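Local coordinates for protein phosphoserine aminotransferase SerC (Cytophaga hutchinsonii ATCC 33406, PDB 3FFR) that probably catalyses the pyridoxal-phosphate-dependent exchange of an amino group between phosphoserine and 2-oxoglutarate in serine biosynthesis, at residues K84-V90 / E108-A114; T271-L277 / N341-L347; N4-P10 / D322-G326; E14-V19 / F193-A197. All blocks are in the same frame, centred on the assembly; numbering follows the deposited sequence.

Overall arrangement
Contact 1 stands apart, about 33 to 35 Å centre to centre from the others and across the middle of the chain. It is a partly exposed pair of parallel strands at one border of the seven-stranded sheet, with charged side chains on its outer strand. Contacts 2, 3 and 4 touch one another. Contact 3 is also a parallel strand pair, more apolar, bringing the N-terminus onto the five-stranded sheet. Contact 2 fastens a helix to a loop with a buried lysine and an asparagine amide. Contact 4, the buried one, joins two loops through one backbone bond and aliphatic packing. His-345 and Glu-14 link the three, and contacts 3 and 4 also meet the second subunit.

Contact 1 of 4, residues K84-V90 / E108-A114; sequences KKSFHCV and EAYKEEA
The imidazole of His-88 presents its edge, in plane, to Tyr-110 O and to Ser-86 OG, which is 2.8 Å from His-88 NE2 in a hydrogen bond; Phe-98 meets this ring edge-to-face. Ala-109 offers just a methyl, its CB 3.8 Å from His-88 CD2, fitting beside both polar groups. On the sheet's other side Phe-87 and Tyr-110 cross at about a right angle, Phe-87 CD2 3.7 Å from Tyr-110 CB. CG of Phe-87 lies opposite its N (chi1 173°), which swings the ring along the strand until CZ meets Glu-112 CB. Strands 85-90 and 108-113 are the parallel arms of a beta-alpha-beta unit connected by helix 93-104, and backbone bonds join them, first Glu-108 N to Lys-84 O, last Ala-114 N to Val-90 O. Lys-85, extended beyond CG, runs at a slant across Tyr-110, its NZ donating to Tyr-110 OH at 3.2 Å; Asp-130 takes a salt bridge from the lysine and a hydrogen bond from the tyrosine. A leucine in place of Lys-85 would probably leave the Asp-130 carboxylate without its positive mate and the phenol less firmly fixed. A water 2.8 Å from Lys-85 NZ reaches Glu-108 OE1 by a weak bond.

Contact 2 of 4, residues T271-L277 / N341-L347; sequences TEEKAAL and NFPAHSL
Lys-274 NZ donates to His-345 O at 2.7 Å and, weakly, to Asn-341 OD1 at 2.9 Å; a long side chain with a charged end suits helix 264-284 here, since it can reach the loop's oxygens. Phe-342 O is also close to the ammonium, though badly angled for a bond. A bend at chi3 (-81°) brings the end of the lysine to these oxygens, while its CB and CD pass close to Asn-341 OD1. The other end of that amide works in the opposite sense: Asn-341 ND2 gives a fairly straight bond to Thr-271 O at 2.9 Å, lying in the amide plane, and also bonds Met-300 O. Thr-271 O thus accepts twice, since Ala-275 N already holds it within the helix. An asparagine suits the spot because it can accept from the lysine and donate to the helix at once. The loop itself joins strand 336-340 to helix 347-360 through a type I turn from Phe-342 to His-345, and Ser-346 is the N-cap of that helix. Replacing Lys-274 by methionine would probably leave His-345 O without its donor and the asparagine amide less firmly oriented. Further out, Phe-342 N donates to His-345 ND1 at 3.0 Å in the ring plane, and His-345 NE2 bonds Tyr-7 O, fixing the imidazole at both nitrogens. Leu-347 CD1 meets Leu-277 CD1 at 3.7 Å.

Contact 3 of 4, residues N4-P10 / D322-G326; sequences NKIYFTP and DMAVG
Phe-8 and Met-323, a selenomethionine, form the apolar centre: SE of Met-323 lies 4.0 Å from Phe-8 CE2, an oblique Met-aromatic contact. Phe-8 has CG beside its own backbone N (chi1 -61°), which turns the ring back along its strand to reach that side chain. Ile-6 and Val-325 border the pair more loosely on the same face of the sheet, and helix 347-360 lies against Met-323 through Lys-352, Leu-353 and Thr-356, so a long, unbranched side chain at Met-323 can touch both ring and helix. The edge of the Phe-8 ring receives Ala-324 O in its plane, 3.4 Å from CD2. On the opposite face small Ala-324 lets the aliphatic part of Lys-5 rest on its CB, CD at 3.7 Å, and that CD sits over one face of the Tyr-7 ring. Three backbone bonds join the two segments. Those from Ala-324 N to Ile-6 O and from Phe-8 N to Ala-324 O follow the usual parallel pattern; Ile-6 N, 2.8 Å from Asp-322 O, comes in well above the carbonyl plane. A CB on Gly-326 would come too near Pro-10 CD, consistent with glycine there. At the polar end a water takes a bond from Asn-4 N at 3.0 Å and makes a weak one to Asp-322 OD1, and Lys-5 O is met by Lys-30 of the second subunit. Within this chain strand 6-8 is an outermost strand of the mixed five-stranded sheet, parallel to its neighbour 323-327, consistent with the small C-terminal domain of fold-type I PLP enzymes, to which class-V aminotransferases belong.

Contact 4 of 4, residues E14-V19 / F193-A197; sequences ELYPTV and FGLPA
Gly-194 O accepts a straight hydrogen bond from Tyr-16 N at 2.8 Å (168° at the hydrogen), the donor lying in the carbonyl plane on a lone pair. Leu-15 CA adds a CA-H...O contact to the same oxygen at 3.3 Å, and Val-19 CG2 touches it too, so aliphatic groups shelter the one bond crossing between the loops. Glycine suits position 194 twice over: its phi is positive (66°), and a CB there would press against Tyr-16 N. Leu-15 lays CD2 against the peptide joining Leu-195 to Pro-196, 3.7 Å from Pro-196 N, and against the proline ring. With CG1 of Val-19 anti to the backbone N (chi1 167°), CG2 is left facing the other loop and meets Leu-195 CD2 at 3.8 Å, the side chains crossing at about a right angle. Val-19 is itself positioned by a type I turn from Tyr-16, closed by Val-19 N to Tyr-16 O at 2.9 Å; within it Pro-17 CD rests over one face of the tyrosine ring and Thr-18 OG1, hydrogen-bonded to Asp-258, lies at its edge. The 193-197 loop follows closely on Lys-191, which carries the cofactor as an internal aldimine. Helix 246-262 lies against both loops, through Ile-262 at Tyr-16 and Val-255 at Val-19 and Leu-195, helix 39-55 packs on Phe-193, and the second subunit reaches Leu-15 with its Val-33 and Pro-196 with its Met-247.

Contact 1 of 4, residues K84-V90 / E108-A114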
# COMPACT_ATOMS: atom_id res chain seq x y z
N LYS A 84 1.34 -26.82 -4.31
CA LYS A 84 2.66 -27.44 -4.40
C LYS A 84 3.61 -26.88 -5.46
O LYS A 84 4.77 -26.56 -5.17
CB LYS A 84 2.47 -28.94 -4.67
CG LYS A 84 1.64 -29.65 -3.60
CD LYS A 84 1.48 -31.13 -3.84
CE LYS A 84 0.69 -31.75 -2.71
NZ LYS A 84 1.30 -31.40 -1.38
N LYS A 85 3.12 -26.77 -6.69
CA LYS A 85 3.97 -26.41 -7.83
C LYS A 85 3.45 -25.36 -8.78
O LYS A 85 2.29 -25.33 -9.15
CB LYS A 85 4.24 -27.66 -8.68
CG LYS A 85 4.82 -28.89 -7.95
CD LYS A 85 5.34 -29.93 -8.92
CE LYS A 85 5.90 -31.12 -8.17
NZ LYS A 85 6.55 -32.11 -9.10
N SER A 86 4.38 -24.49 -9.15
CA SER A 86 4.11 -23.49 -10.16
C SER A 86 5.12 -23.64 -11.30
O SER A 86 6.10 -24.36 -11.21
CB SER A 86 4.24 -22.10 -9.56
OG SER A 86 5.55 -21.91 -9.06
N PHE A 87 4.84 -22.93 -12.38
CA PHE A 87 5.72 -22.91 -13.59
C PHE A 87 5.91 -21.45 -13.96
O PHE A 87 4.94 -20.69 -14.04
CB PHE A 87 5.05 -23.69 -14.73
CG PHE A 87 5.76 -23.59 -16.05
CD1 PHE A 87 5.53 -22.52 -16.90
CD2 PHE A 87 6.61 -24.58 -16.45
CE1 PHE A 87 6.19 -22.44 -18.10
CE2 PHE A 87 7.27 -24.51 -17.68
CZ PHE A 87 7.06 -23.44 -18.49
N HIS A 88 7.17 -21.07 -14.19
CA HIS A 88 7.51 -19.70 -14.53
C HIS A 88 8.42 -19.58 -15.74
O HIS A 88 9.39 -20.28 -15.84
CB HIS A 88 8.29 -19.05 -13.35
CG HIS A 88 7.55 -19.04 -12.05
ND1 HIS A 88 7.08 -17.88 -11.46
CD2 HIS A 88 7.19 -20.05 -11.22
CE1 HIS A 88 6.43 -18.19 -10.34
NE2 HIS A 88 6.50 -19.50 -10.17
N CYS A 89 8.08 -18.64 -16.62
CA CYS A 89 9.00 -18.22 -17.70
C CYS A 89 9.87 -17.11 -17.13
O CYS A 89 9.37 -16.06 -16.72
CB CYS A 89 8.25 -17.70 -18.94
SG CYS A 89 7.58 -19.04 -19.95
N VAL A 90 11.18 -17.36 -17.09
CA VAL A 90 12.14 -16.43 -16.49
C VAL A 90 13.17 -15.95 -17.50
O VAL A 90 13.87 -16.77 -18.11
CB VAL A 90 12.86 -17.11 -15.29
CG1 VAL A 90 14.01 -16.22 -14.73
CG2 VAL A 90 11.83 -17.47 -14.19
N GLU A 108 7.42 -25.59 -4.86
CA GLU A 108 8.39 -26.05 -5.86
C GLU A 108 8.01 -25.45 -7.21
O GLU A 108 6.92 -25.68 -7.73
CB GLU A 108 8.38 -27.56 -5.97
CG GLU A 108 8.81 -28.27 -4.72
CD GLU A 108 8.75 -29.80 -4.85
OE1 GLU A 108 8.71 -30.31 -5.99
OE2 GLU A 108 8.74 -30.47 -3.81
N ALA A 109 8.93 -24.73 -7.80
CA ALA A 109 8.67 -24.07 -9.09
C ALA A 109 9.50 -24.60 -10.25
O ALA A 109 10.71 -24.78 -10.14
CB ALA A 109 8.93 -22.54 -8.94
N TYR A 110 8.82 -24.86 -11.35
CA TYR A 110 9.49 -25.15 -12.62
C TYR A 110 9.89 -23.84 -13.23
O TYR A 110 9.18 -22.84 -13.12
CB TYR A 110 8.57 -25.86 -13.60
CG TYR A 110 8.07 -27.24 -13.16
CD1 TYR A 110 8.93 -28.33 -13.20
CD2 TYR A 110 6.75 -27.46 -12.82
CE1 TYR A 110 8.50 -29.59 -12.83
CE2 TYR A 110 6.31 -28.72 -12.46
CZ TYR A 110 7.19 -29.78 -12.48
OH TYR A 110 6.74 -31.03 -12.12
N LYS A 111 11.04 -23.85 -13.89
CA LYS A 111 11.54 -22.68 -14.56
C LYS A 111 11.92 -22.96 -16.01
O LYS A 111 12.69 -23.89 -16.29
CB LYS A 111 12.79 -22.16 -13.82
CG LYS A 111 13.42 -21.00 -14.50
CD LYS A 111 14.50 -20.31 -13.67
CE LYS A 111 15.56 -21.27 -13.16
NZ LYS A 111 16.79 -20.51 -12.75
N GLU A 112 11.30 -22.21 -16.91
CA GLU A 112 11.65 -22.17 -18.32
C GLU A 112 12.44 -20.89 -18.48
O GLU A 112 11.89 -19.78 -18.33
CB GLU A 112 10.41 -22.15 -19.22
CG GLU A 112 10.73 -22.20 -20.69
CD GLU A 112 11.21 -23.54 -21.17
OE1 GLU A 112 10.91 -24.57 -20.52
OE2 GLU A 112 11.86 -23.58 -22.23
N GLU A 113 13.72 -21.01 -18.78
CA GLU A 113 14.60 -19.79 -18.78
C GLU A 113 15.17 -19.40 -20.11
O GLU A 113 15.48 -20.25 -20.94
CB GLU A 113 15.75 -20.01 -17.78
CG GLU A 113 16.57 -18.76 -17.50
CD GLU A 113 17.42 -18.83 -16.23
OE1 GLU A 113 17.48 -19.90 -15.60
OE2 GLU A 113 18.02 -17.80 -15.87
N ALA A 114 15.20 -18.09 -20.34
CA ALA A 114 15.89 -17.52 -21.50
C ALA A 114 16.91 -16.53 -20.95
O ALA A 114 16.74 -15.94 -19.89
CB ALA A 114 14.93 -16.81 -22.45
O HOH W 1 8.87 -30.61 -9.29

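Contact 2 of 4, residues T271-L277 / N341-L347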
# COMPACT_ATOMS: atom_id res chain seq x y z
N THR A 271 1.12 4.90 -28.74
CA THR A 271 2.28 4.17 -28.22
C THR A 271 3.19 3.73 -29.40
O THR A 271 4.40 3.92 -29.41
CB THR A 271 1.81 2.95 -27.37
OG1 THR A 271 1.10 3.42 -26.19
CG2 THR A 271 3.00 2.03 -27.00
N GLU A 272 2.57 3.17 -30.40
CA GLU A 272 3.29 2.66 -31.59
C GLU A 272 3.96 3.78 -32.38
O GLU A 272 5.09 3.65 -32.86
CB GLU A 272 2.35 1.86 -32.48
CG GLU A 272 2.05 0.52 -31.87
CD GLU A 272 0.79 -0.14 -32.34
OE1 GLU A 272 0.05 0.44 -33.18
OE2 GLU A 272 0.55 -1.27 -31.85
N GLU A 273 3.30 4.92 -32.47
CA GLU A 273 3.87 6.05 -33.21
C GLU A 273 5.15 6.59 -32.53
O GLU A 273 6.13 6.94 -33.19
CB GLU A 273 2.83 7.15 -33.33
CG GLU A 273 3.25 8.30 -34.14
CD GLU A 273 2.16 9.32 -34.28
OE1 GLU A 273 1.20 9.29 -33.45
OE2 GLU A 273 2.30 10.18 -35.19
N LYS A 274 5.10 6.67 -31.20
CA LYS A 274 6.27 7.10 -30.42
C LYS A 274 7.40 6.09 -30.49
O LYS A 274 8.57 6.45 -30.63
CB LYS A 274 5.91 7.34 -28.95
CG LYS A 274 5.12 8.60 -28.73
CD LYS A 274 4.71 8.77 -27.29
CE LYS A 274 3.48 7.94 -26.96
NZ LYS A 274 3.37 7.66 -25.47
N ALA A 275 7.04 4.81 -30.42
CA ALA A 275 8.06 3.74 -30.48
C ALA A 275 8.78 3.79 -31.83
O ALA A 275 10.01 3.62 -31.92
CB ALA A 275 7.41 2.34 -30.25
N ALA A 276 8.01 4.08 -32.87
CA ALA A 276 8.56 4.12 -34.23
C ALA A 276 9.58 5.25 -34.36
O ALA A 276 10.63 5.12 -35.02
CB ALA A 276 7.43 4.22 -35.26
N LEU A 277 9.29 6.38 -33.74
CA LEU A 277 10.21 7.53 -33.77
C LEU A 277 11.55 7.15 -33.15
O LEU A 277 12.63 7.42 -33.70
CB LEU A 277 9.67 8.74 -32.99
CG LEU A 277 8.62 9.63 -33.61
CD1 LEU A 277 8.31 10.79 -32.63
CD2 LEU A 277 9.13 10.18 -34.97
N ASN A 341 8.11 4.63 -22.73
CA ASN A 341 7.16 5.16 -23.72
C ASN A 341 5.77 4.81 -23.23
O ASN A 341 5.18 3.82 -23.62
CB ASN A 341 7.42 4.54 -25.11
CG ASN A 341 6.30 4.85 -26.12
OD1 ASN A 341 5.63 5.91 -26.06
ND2 ASN A 341 6.10 3.94 -27.07
N PHE A 342 5.31 5.63 -22.29
CA PHE A 342 4.03 5.43 -21.59
C PHE A 342 2.98 6.47 -22.07
O PHE A 342 3.35 7.50 -22.68
CB PHE A 342 4.21 5.56 -20.08
CG PHE A 342 5.18 4.55 -19.47
CD1 PHE A 342 5.47 3.38 -20.10
CD2 PHE A 342 5.70 4.77 -18.19
CE1 PHE A 342 6.31 2.44 -19.52
CE2 PHE A 342 6.52 3.83 -17.60
CZ PHE A 342 6.82 2.66 -18.30
N PRO A 343 1.68 6.24 -21.76
CA PRO A 343 0.67 7.21 -22.22
C PRO A 343 0.95 8.63 -21.78
O PRO A 343 0.58 9.58 -22.48
CB PRO A 343 -0.64 6.65 -21.66
CG PRO A 343 -0.39 5.13 -21.72
CD PRO A 343 1.04 4.99 -21.27
N ALA A 344 1.62 8.76 -20.64
CA ALA A 344 1.97 10.09 -20.08
C ALA A 344 2.92 10.87 -20.92
O ALA A 344 3.03 12.10 -20.81
CB ALA A 344 2.56 9.97 -18.67
N HIS A 345 3.66 10.14 -21.75
CA HIS A 345 4.65 10.77 -22.65
C HIS A 345 3.97 11.10 -23.97
O HIS A 345 3.40 10.24 -24.62
CB HIS A 345 5.83 9.83 -22.89
CG HIS A 345 6.52 9.40 -21.63
ND1 HIS A 345 6.41 8.12 -21.12
CD2 HIS A 345 7.30 10.09 -20.77
CE1 HIS A 345 7.09 8.06 -19.98
NE2 HIS A 345 7.64 9.24 -19.75
N SER A 346 3.99 12.38 -24.34
CA SER A 346 3.36 12.78 -25.59
C SER A 346 4.30 12.62 -26.76
O SER A 346 5.52 12.52 -26.63
CB SER A 346 2.94 14.24 -25.55
OG SER A 346 4.09 15.07 -25.45
N LEU A 347 3.67 12.63 -27.92
CA LEU A 347 4.38 12.56 -29.19
C LEU A 347 5.39 13.70 -29.27
O LEU A 347 6.55 13.51 -29.68
CB LEU A 347 3.40 12.63 -30.35
CG LEU A 347 4.01 12.51 -31.76
CD1 LEU A 347 4.70 11.16 -31.91
CD2 LEU A 347 2.92 12.68 -32.82
O HOH W 2 2.51 3.22 -23.74

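Contact 3 of 4, residues N4-P10 / D322-G326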
# COMPACT_ATOMS: atom_id res chain seq x y z
N ASN A 4 11.09 20.72 -13.66
CA ASN A 4 10.59 20.80 -15.01
C ASN A 4 11.08 19.69 -15.95
O ASN A 4 10.77 19.67 -17.12
CB ASN A 4 10.96 22.16 -15.60
CG ASN A 4 10.24 23.28 -14.88
OD1 ASN A 4 9.09 23.12 -14.47
ND2 ASN A 4 10.92 24.41 -14.71
N LYS A 5 11.86 18.80 -15.38
CA LYS A 5 12.43 17.70 -16.13
C LYS A 5 11.37 16.66 -16.49
O LYS A 5 10.52 16.30 -15.66
CB LYS A 5 13.55 17.06 -15.31
CG LYS A 5 14.35 16.05 -16.05
CD LYS A 5 15.18 15.23 -15.10
CE LYS A 5 16.45 15.90 -14.72
NZ LYS A 5 17.04 15.22 -13.54
N ILE A 6 11.43 16.19 -17.74
CA ILE A 6 10.53 15.13 -18.21
C ILE A 6 11.30 13.81 -18.10
O ILE A 6 12.39 13.65 -18.66
CB ILE A 6 10.07 15.39 -19.66
CG1 ILE A 6 9.42 16.79 -19.74
CG2 ILE A 6 9.12 14.27 -20.17
CD1 ILE A 6 8.26 17.00 -18.76
N TYR A 7 10.68 12.87 -17.39
CA TYR A 7 11.33 11.60 -17.09
C TYR A 7 10.84 10.45 -17.97
O TYR A 7 9.70 10.03 -17.85
CB TYR A 7 11.06 11.24 -15.61
CG TYR A 7 11.72 12.12 -14.58
CD1 TYR A 7 11.25 13.41 -14.33
CD2 TYR A 7 12.78 11.66 -13.84
CE1 TYR A 7 11.84 14.20 -13.39
CE2 TYR A 7 13.38 12.44 -12.89
CZ TYR A 7 12.91 13.71 -12.66
OH TYR A 7 13.52 14.49 -11.71
N PHE A 8 11.74 9.94 -18.82
CA PHE A 8 11.43 8.78 -19.64
C PHE A 8 11.99 7.54 -18.94
O PHE A 8 12.62 6.67 -19.55
CB PHE A 8 12.03 8.92 -21.04
CG PHE A 8 11.48 10.11 -21.80
CD1 PHE A 8 10.36 10.00 -22.60
CD2 PHE A 8 12.12 11.35 -21.72
CE1 PHE A 8 9.87 11.06 -23.31
CE2 PHE A 8 11.64 12.43 -22.41
CZ PHE A 8 10.50 12.29 -23.22
N THR A 9 11.72 7.46 -17.64
CA THR A 9 12.17 6.38 -16.77
C THR A 9 11.05 5.31 -16.63
O THR A 9 9.87 5.63 -16.64
CB THR A 9 12.59 6.91 -15.40
OG1 THR A 9 11.52 7.73 -14.94
CG2 THR A 9 13.87 7.74 -15.51
N PRO A 10 11.43 4.03 -16.53
CA PRO A 10 10.41 2.97 -16.64
C PRO A 10 9.65 2.56 -15.41
O PRO A 10 9.28 1.40 -15.29
CB PRO A 10 11.20 1.80 -17.22
CG PRO A 10 12.56 1.99 -16.64
CD PRO A 10 12.79 3.49 -16.69
N ASP A 322 15.87 19.58 -20.10
CA ASP A 322 14.78 19.13 -19.22
C ASP A 322 14.19 17.77 -19.57
O ASP A 322 12.96 17.59 -19.67
CB ASP A 322 13.67 20.16 -19.19
CG ASP A 322 13.95 21.27 -18.18
OD1 ASP A 322 14.52 20.97 -17.10
OD2 ASP A 322 13.55 22.40 -18.48
N MSE A 323 15.09 16.83 -19.77
CA MSE A 323 14.72 15.43 -20.03
C MSE A 323 15.72 14.48 -19.39
O MSE A 323 16.87 14.83 -19.11
CB MSE A 323 14.65 15.14 -21.53
CG MSE A 323 13.59 15.97 -22.26
SE MSE A 323 13.45 15.57 -24.14
CE MSE A 323 15.14 16.34 -24.72
N ALA A 324 15.24 13.27 -19.12
CA ALA A 324 16.09 12.19 -18.61
C ALA A 324 15.55 10.84 -19.08
O ALA A 324 14.35 10.68 -19.24
CB ALA A 324 16.18 12.21 -17.08
N VAL A 325 16.47 9.92 -19.33
CA VAL A 325 16.13 8.53 -19.69
C VAL A 325 16.63 7.63 -18.56
O VAL A 325 17.44 8.03 -17.72
CB VAL A 325 16.75 8.10 -21.04
CG1 VAL A 325 16.30 9.06 -22.13
CG2 VAL A 325 18.27 8.01 -20.97
N GLY A 326 16.13 6.41 -18.52
CA GLY A 326 16.60 5.47 -17.54
C GLY A 326 17.91 4.84 -17.97
O GLY A 326 18.22 4.72 -19.15
O HOH W 3 13.98 21.42 -13.67

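Contact 4 of 4, residues E14-V19 / F193-A197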
# COMPACT_ATOMS: atom_id res chain seq x y z
N GLU A 14 6.90 9.74 -15.52
CA GLU A 14 6.16 10.97 -15.70
C GLU A 14 4.66 10.72 -15.39
O GLU A 14 4.07 9.75 -15.86
CB GLU A 14 6.37 11.49 -17.13
CG GLU A 14 6.00 12.90 -17.40
CD GLU A 14 6.83 13.94 -16.64
OE1 GLU A 14 8.00 13.71 -16.24
OE2 GLU A 14 6.27 15.02 -16.47
N LEU A 15 4.05 11.57 -14.56
CA LEU A 15 2.63 11.40 -14.25
C LEU A 15 1.77 11.74 -15.47
O LEU A 15 2.09 12.61 -16.29
CB LEU A 15 2.19 12.23 -13.03
CG LEU A 15 3.00 12.00 -11.76
CD1 LEU A 15 2.36 12.78 -10.57
CD2 LEU A 15 3.11 10.54 -11.38
N TYR A 16 0.65 11.04 -15.58
CA TYR A 16 -0.30 11.29 -16.63
C TYR A 16 -0.60 12.81 -16.54
O TYR A 16 -0.70 13.38 -15.44
CB TYR A 16 -1.54 10.40 -16.48
CG TYR A 16 -2.32 10.31 -17.75
CD1 TYR A 16 -1.93 9.42 -18.76
CD2 TYR A 16 -3.44 11.08 -17.96
CE1 TYR A 16 -2.65 9.34 -19.94
CE2 TYR A 16 -4.15 11.00 -19.14
CZ TYR A 16 -3.75 10.13 -20.13
OH TYR A 16 -4.45 10.05 -21.33
N PRO A 17 -0.76 13.48 -17.70
CA PRO A 17 -0.79 14.94 -17.68
C PRO A 17 -1.93 15.58 -16.90
O PRO A 17 -1.85 16.74 -16.49
CB PRO A 17 -0.83 15.32 -19.16
CG PRO A 17 -1.29 14.13 -19.86
CD PRO A 17 -0.80 12.95 -19.07
N THR A 18 -2.97 14.81 -16.68
CA THR A 18 -4.14 15.35 -15.95
C THR A 18 -4.07 15.14 -14.45
O THR A 18 -4.93 15.60 -13.70
CB THR A 18 -5.43 14.70 -16.45
OG1 THR A 18 -5.32 13.27 -16.30
CG2 THR A 18 -5.68 15.06 -17.92
N VAL A 19 -3.05 14.41 -14.01
CA VAL A 19 -2.97 14.04 -12.60
C VAL A 19 -2.92 15.24 -11.71
O VAL A 19 -3.58 15.28 -10.66
CB VAL A 19 -1.81 13.04 -12.31
CG1 VAL A 19 -1.54 12.92 -10.80
CG2 VAL A 19 -2.14 11.66 -12.89
N PHE A 193 0.06 3.58 -16.30
CA PHE A 193 -1.12 4.31 -15.80
C PHE A 193 -0.79 5.71 -15.30
O PHE A 193 -1.69 6.55 -15.08
CB PHE A 193 -1.99 3.47 -14.85
CG PHE A 193 -2.80 2.45 -15.60
CD1 PHE A 193 -4.02 2.79 -16.13
CD2 PHE A 193 -2.33 1.17 -15.80
CE1 PHE A 193 -4.77 1.87 -16.85
CE2 PHE A 193 -3.08 0.22 -16.52
CZ PHE A 193 -4.30 0.58 -17.04
N GLY A 194 0.51 6.00 -15.15
CA GLY A 194 0.96 7.36 -14.88
C GLY A 194 0.56 7.98 -13.54
O GLY A 194 0.32 9.21 -13.44
N LEU A 195 0.47 7.13 -12.52
CA LEU A 195 0.13 7.58 -11.19
C LEU A 195 1.35 7.47 -10.29
O LEU A 195 2.29 6.74 -10.59
CB LEU A 195 -1.00 6.73 -10.57
CG LEU A 195 -2.35 6.68 -11.28
CD1 LEU A 195 -3.42 6.05 -10.31
CD2 LEU A 195 -2.80 8.05 -11.76
N PRO A 196 1.34 8.20 -9.14
CA PRO A 196 2.37 7.89 -8.16
C PRO A 196 2.23 6.44 -7.71
O PRO A 196 1.16 5.89 -7.73
CB PRO A 196 2.02 8.80 -6.98
CG PRO A 196 1.30 9.93 -7.59
CD PRO A 196 0.43 9.25 -8.65
N ALA A 197 3.33 5.83 -7.30
CA ALA A 197 3.25 4.46 -6.78
C ALA A 197 2.39 4.45 -5.49
O ALA A 197 2.26 5.45 -4.78
CB ALA A 197 4.66 3.86 -6.53